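Local structure of lipoprotein (Streptococcus pneumoniae, 3CX3) at residues 51-54 with 55-59; 15-18 with 19-22; 154-157 with 158-162. The protein binds zinc and probably serves as the substrate-binding lipoprotein of an ABC transporter that takes up the metal. One frame throughout, in Å; residues are numbered along the deposited sequence.

Three local contacts illustrate how side chains close in sequence pack along a helix or at its start within one zinc-binding protein. Contacts 1 and 2 belong to the lobe built on the parallel sheet with strands 12-15, 33-36 and 61-64, their centres about 16 Å apart. Contact 2 lies closest to the metal: the side chain of Phe17 is about 7 Å from the zinc ion held by His44, His120, His184 and Glu259. Contact 3, on the long helix 147-173, is centred about 18 Å from contact 2 and about 31 Å from contact 1. None of the three touches another; contacts 2 and 3 approach to about 6 Å between nearest atoms.

Contact 1 (51-54 with 55-59); sequences NDIA and AIYDA
Ile53 and Tyr57 run alongside each other on one flank of helix 50-58. The branch of Ile53 that does the touching is its CG2 methyl, which rests 3.5 Å from CE2 of Tyr57, alongside the CD2-CE2 bond of the ring. The torsion of Ile53 explains the meeting: with CG1 beside the backbone N (chi1 -61°), CG2 is left next to the carbonyl carbon and faces the following turn. The carbonyl of Ile53 meets the same residue. Its oxygen accepts Tyr57 N at 3.0 Å in a nearly straight bond (175°), and Ile53 O also stands obliquely to the Tyr57 ring, 3.4 Å from its CD2. The far end of the ring is held separately, Tyr57 OH being bonded to the backbone N of Asp77.

Ala54 and Ala55 contribute mainly through the backbone. Ala55 N reaches Asn51 O at 2.8 Å, and the methyl carbon CB of Ala55 stays 3.3 Å from that oxygen. Ala54 O faces Asp58, whose CB is 3.1 Å away, but here the bond from Asp58 N is weak and bent to 123°. This loss of straightness comes just where the helix is ending. Ala59 is the first residue to abandon helical angles, and its N turns to Ile56 O at 2.9 Å, keeping a weak bond to Ala55 O. The carbonyl of Tyr57, near the end, is taken by Ser83 OG and Lys84 NZ instead. Such a shift from four-residue toward three-residue spacing is characteristic of a helical C-terminus, and this one closes the connection of a beta-alpha-beta crossover, in which helix 50-58 joins strand 33-36 to the parallel strand 61-64.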
# COMPACT_ATOMS: atom_id res chain seq x y z
N ASN A 51 4.45 3.39 23.54
CA ASN A 51 5.86 3.42 23.17
C ASN A 51 6.07 4.05 21.80
O ASN A 51 6.93 4.92 21.63
CB ASN A 51 6.39 1.99 23.13
CG ASN A 51 7.66 1.80 23.91
OD1 ASN A 51 7.70 2.02 25.13
ND2 ASN A 51 8.70 1.36 23.22
N ASP A 52 5.26 3.60 20.83
CA ASP A 52 5.29 4.07 19.45
C ASP A 52 4.86 5.52 19.39
O ASP A 52 5.44 6.33 18.66
CB ASP A 52 4.34 3.22 18.59
CG ASP A 52 4.80 1.77 18.46
OD1 ASP A 52 3.98 0.87 18.74
OD2 ASP A 52 5.97 1.53 18.06
N ILE A 53 3.82 5.84 20.16
CA ILE A 53 3.36 7.20 20.33
C ILE A 53 4.51 8.09 20.80
O ILE A 53 4.75 9.14 20.23
CB ILE A 53 2.18 7.29 21.34
CG1 ILE A 53 0.97 6.47 20.86
CG2 ILE A 53 1.80 8.74 21.61
CD1 ILE A 53 0.22 7.08 19.67
N ALA A 54 5.20 7.66 21.85
CA ALA A 54 6.31 8.43 22.40
C ALA A 54 7.49 8.49 21.42
O ALA A 54 8.17 9.52 21.33
CB ALA A 54 6.74 7.88 23.74
N ALA A 55 7.72 7.39 20.70
CA ALA A 55 8.72 7.34 19.64
C ALA A 55 8.39 8.29 18.48
O ALA A 55 9.31 8.81 17.85
CB ALA A 55 8.87 5.91 19.12
N ILE A 56 7.10 8.49 18.19
CA ILE A 56 6.67 9.50 17.21
C ILE A 56 7.02 10.88 17.73
O ILE A 56 7.78 11.62 17.11
CB ILE A 56 5.17 9.44 16.89
CG1 ILE A 56 4.84 8.26 15.98
CG2 ILE A 56 4.71 10.71 16.19
CD1 ILE A 56 3.41 7.82 16.08
N TYR A 57 6.47 11.22 18.90
CA TYR A 57 6.73 12.51 19.53
C TYR A 57 8.22 12.79 19.71
O TYR A 57 8.62 13.93 19.80
CB TYR A 57 5.97 12.63 20.87
CG TYR A 57 4.46 12.80 20.73
CD1 TYR A 57 3.92 13.70 19.81
CD2 TYR A 57 3.59 12.06 21.52
CE1 TYR A 57 2.54 13.86 19.68
CE2 TYR A 57 2.18 12.22 21.40
CZ TYR A 57 1.66 13.11 20.48
OH TYR A 57 0.29 13.26 20.36
N ASP A 58 9.02 11.73 19.72
CA ASP A 58 10.48 11.81 19.86
C ASP A 58 11.23 12.07 18.53
O ASP A 58 12.31 12.67 18.53
CB ASP A 58 10.97 10.50 20.49
CG ASP A 58 12.46 10.48 20.73
OD1 ASP A 58 13.01 9.35 20.79
OD2 ASP A 58 13.08 11.56 20.86
N ALA A 59 10.66 11.60 17.42
CA ALA A 59 11.25 11.80 16.09
C ALA A 59 11.27 13.27 15.71
O ALA A 59 10.66 14.10 16.40
CB ALA A 59 10.46 10.99 15.05

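Contact 2 (15-18 with 19-22); sequences TSFY and PIYA
The ring of Phe17 carries Pro19 on one face: CD of Pro19 sits 3.6 Å from the centroid of the Phe17 ring, displaced toward the rim and 22° off the normal, a CH-pi contact. At the edge of the same ring, in its plane, lies Ser16 OG, and Trp122 meets Phe17 edge-to-face. Phe17 has its CG between the backbone N and the carbonyl carbon (chi1 82°), a rotation that turns the ring forward, so that one face meets Pro19. The Tyr18 ring is likewise covered on one face, by the methyl of Ala22, whose CB is 3.5 Å from Tyr18 CE1. Tyr21 is approached at its edge, by Tyr18 CD1 and by Thr15 CG2, which also packs 3.6 Å from Tyr21 CB.

The same residues build the first turn of the helix. Phe17, at the N-cap position, offers its carbonyl oxygen to Tyr21 N at 2.9 Å and 170°, and Tyr18 O takes Ala22 N at 2.8 Å. Thr15 OG1 is buried 3.4 Å from Ile20 CG2 and finds no polar partner, whereas Ser16 OG is bonded to Glu70.

The whole forms the turn from strand 12-15 into helix 18-28, the opening of a beta-alpha-beta crossover to strand 33-36. Thr15 and Tyr21 lean on Met36 of that strand, Ile20 on Val63 of strand 61-64, and Pro19 and Ala22 on Tyr268 of helix 268-281.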
# COMPACT_ATOMS: atom_id res chain seq x y z
N THR A 15 7.77 6.31 10.47
CA THR A 15 7.06 5.95 9.26
C THR A 15 6.05 4.88 9.62
O THR A 15 6.33 4.02 10.45
CB THR A 15 8.10 5.50 8.27
OG1 THR A 15 8.33 6.58 7.34
CG2 THR A 15 7.73 4.22 7.59
N SER A 16 4.86 4.94 9.03
CA SER A 16 3.76 4.10 9.53
C SER A 16 3.95 2.65 9.15
O SER A 16 4.12 1.79 10.04
CB SER A 16 2.38 4.63 9.16
OG SER A 16 2.24 4.85 7.78
N PHE A 17 3.96 2.38 7.84
CA PHE A 17 4.11 1.03 7.32
C PHE A 17 4.90 1.06 6.00
O PHE A 17 5.40 2.12 5.63
CB PHE A 17 2.75 0.30 7.27
CG PHE A 17 1.90 0.61 6.06
CD1 PHE A 17 1.47 1.92 5.79
CD2 PHE A 17 1.48 -0.42 5.24
CE1 PHE A 17 0.66 2.20 4.67
CE2 PHE A 17 0.69 -0.17 4.13
CZ PHE A 17 0.26 1.17 3.85
N TYR A 18 5.04 -0.08 5.32
CA TYR A 18 6.06 -0.25 4.27
C TYR A 18 6.04 0.69 3.05
O TYR A 18 7.09 1.23 2.70
CB TYR A 18 6.17 -1.70 3.79
CG TYR A 18 7.02 -1.79 2.55
CD1 TYR A 18 8.41 -1.72 2.64
CD2 TYR A 18 6.45 -1.92 1.28
CE1 TYR A 18 9.23 -1.81 1.50
CE2 TYR A 18 7.25 -1.99 0.12
CZ TYR A 18 8.64 -1.93 0.25
OH TYR A 18 9.47 -2.00 -0.83
N PRO A 19 4.90 0.81 2.34
CA PRO A 19 4.94 1.69 1.17
C PRO A 19 5.47 3.06 1.56
O PRO A 19 6.07 3.73 0.74
CB PRO A 19 3.47 1.80 0.74
CG PRO A 19 2.83 0.56 1.25
CD PRO A 19 3.57 0.17 2.50
N ILE A 20 5.24 3.45 2.80
CA ILE A 20 5.71 4.74 3.31
C ILE A 20 7.21 4.65 3.63
O ILE A 20 7.99 5.50 3.21
CB ILE A 20 4.90 5.18 4.55
CG1 ILE A 20 3.53 5.75 4.17
CG2 ILE A 20 5.63 6.26 5.27
CD1 ILE A 20 2.94 5.19 2.91
N TYR A 21 7.59 3.62 4.39
CA TYR A 21 8.99 3.35 4.68
C TYR A 21 9.83 3.52 3.43
O TYR A 21 10.76 4.33 3.40
CB TYR A 21 9.14 1.92 5.20
CG TYR A 21 10.55 1.56 5.63
CD1 TYR A 21 11.20 2.27 6.63
CD2 TYR A 21 11.22 0.49 5.02
CE1 TYR A 21 12.49 1.95 7.02
CE2 TYR A 21 12.51 0.15 5.41
CZ TYR A 21 13.14 0.88 6.41
OH TYR A 21 14.42 0.55 6.81
N ALA A 22 9.43 2.78 2.40
CA ALA A 22 10.18 2.60 1.18
C ALA A 22 10.21 3.85 0.33
O ALA A 22 11.16 4.08 -0.40
CB ALA A 22 9.58 1.48 0.39

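Contact 3 (154-157 with 158-162)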
# COMPACT_ATOMS: atom_id res chain seq x y z
N ALA A 154 12.51 11.57 -5.97
CA ALA A 154 11.10 11.46 -6.38
C ALA A 154 10.93 11.42 -7.90
O ALA A 154 10.13 10.64 -8.42
CB ALA A 154 10.31 12.60 -5.81
N GLN A 155 11.70 12.26 -8.60
CA GLN A 155 11.62 12.42 -10.05
C GLN A 155 11.96 11.16 -10.83
O GLN A 155 11.28 10.82 -11.82
CB GLN A 155 12.53 13.55 -10.49
CG GLN A 155 11.90 14.41 -11.56
CD GLN A 155 10.39 14.51 -11.36
OE1 GLN A 155 9.62 13.96 -12.15
NE2 GLN A 155 9.97 15.17 -10.28
N ALA A 156 13.03 10.50 -10.40
CA ALA A 156 13.38 9.21 -10.94
C ALA A 156 12.24 8.26 -10.64
O ALA A 156 11.80 7.51 -11.52
CB ALA A 156 14.67 8.69 -10.30
N PHE A 157 11.75 8.30 -9.40
CA PHE A 157 10.78 7.33 -8.95
C PHE A 157 9.59 7.40 -9.90
O PHE A 157 9.28 6.43 -10.60
CB PHE A 157 10.40 7.59 -7.49
CG PHE A 157 9.46 6.58 -6.89
CD1 PHE A 157 9.94 5.49 -6.17
CD2 PHE A 157 8.08 6.74 -7.02
CE1 PHE A 157 9.08 4.57 -5.59
CE2 PHE A 157 7.19 5.82 -6.46
CZ PHE A 157 7.68 4.74 -5.73
N ILE A 158 8.97 8.58 -9.98
CA ILE A 158 7.79 8.75 -10.84
C ILE A 158 8.08 8.29 -12.26
O ILE A 158 7.19 7.76 -12.91
CB ILE A 158 7.13 10.19 -10.77
CG1 ILE A 158 7.46 11.06 -11.99
CG2 ILE A 158 7.45 10.91 -9.44
CD1 ILE A 158 6.32 11.12 -13.03
N LYS A 159 9.32 8.46 -12.72
CA LYS A 159 9.74 8.08 -14.07
C LYS A 159 9.75 6.57 -14.28
O LYS A 159 9.28 6.08 -15.30
CB LYS A 159 11.13 8.64 -14.37
CG LYS A 159 11.76 8.17 -15.68
CD LYS A 159 13.27 7.99 -15.53
CE LYS A 159 13.63 7.13 -14.30
NZ LYS A 159 14.73 6.17 -14.63
N LYS A 160 10.30 5.84 -13.32
CA LYS A 160 10.36 4.38 -13.43
C LYS A 160 9.02 3.77 -13.02
O LYS A 160 8.81 2.57 -13.19
CB LYS A 160 11.55 3.78 -12.65
CG LYS A 160 11.75 4.30 -11.22
CD LYS A 160 13.09 3.86 -10.64
CE LYS A 160 13.58 4.81 -9.53
NZ LYS A 160 12.76 4.79 -8.27
N ALA A 161 8.12 4.60 -12.51
CA ALA A 161 6.74 4.19 -12.28
C ALA A 161 5.93 4.31 -13.56
O ALA A 161 5.21 3.37 -13.92
CB ALA A 161 6.10 5.01 -11.15
N GLN A 162 6.04 5.44 -14.26
CA GLN A 162 5.34 5.61 -15.53
C GLN A 162 5.79 4.56 -16.54
O GLN A 162 5.01 4.18 -17.41
CB GLN A 162 5.47 7.04 -16.10
CG GLN A 162 4.41 7.42 -17.21
CD GLN A 162 3.60 8.74 -16.91
OE1 GLN A 162 2.56 9.00 -17.55
NE2 GLN A 162 4.06 9.54 -15.95
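Lys160 and Phe157 meet at about a right angle: the amino group of Lys160 curls back until NZ is 3.6 Å from Phe157 CD1, reaching the ring obliquely. With CG of Lys160 between its backbone N and carbonyl carbon (chi1 47°), the chain starts back along the helix, and a last bend at its end brings NZ over the backbone of Phe157. Beside this pair, the backbone accounts for its own polar atoms. Lys160 N gives its hydrogen to Ala156 O at 2.9 Å, and Ala161 N gives its own to Phe157 O, also at 2.9 Å; the first bond is the straighter at the hydrogen, 157° against 134°. Lys159 N reaches Gln155 O at 3.2 Å. Ile158 N is bonded to Ala154 O, an oxygen whose place is less certain, and Gln162 N continues the series by bonding to Ile158 O at 2.9 Å.

Side-chain polarity adds little across this turn. The amide oxygen of Gln155, OE1, merely lies 3.6 Å from CG1 of Ile158, the two side chains running in the same direction. Phe157 is turned into the protein, against Ala128 and Ala132 of helix 125-142, Met23 of helix 18-28 and Leu269 of helix 268-281. With the amides of residues 158 to 162 bonded to carbonyls one turn back, the side chains of this part of the long helix 147-173 are left to do the packing: Phe157 enters the apolar interface with three other helices, and the amine of Lys160 lies at its margin.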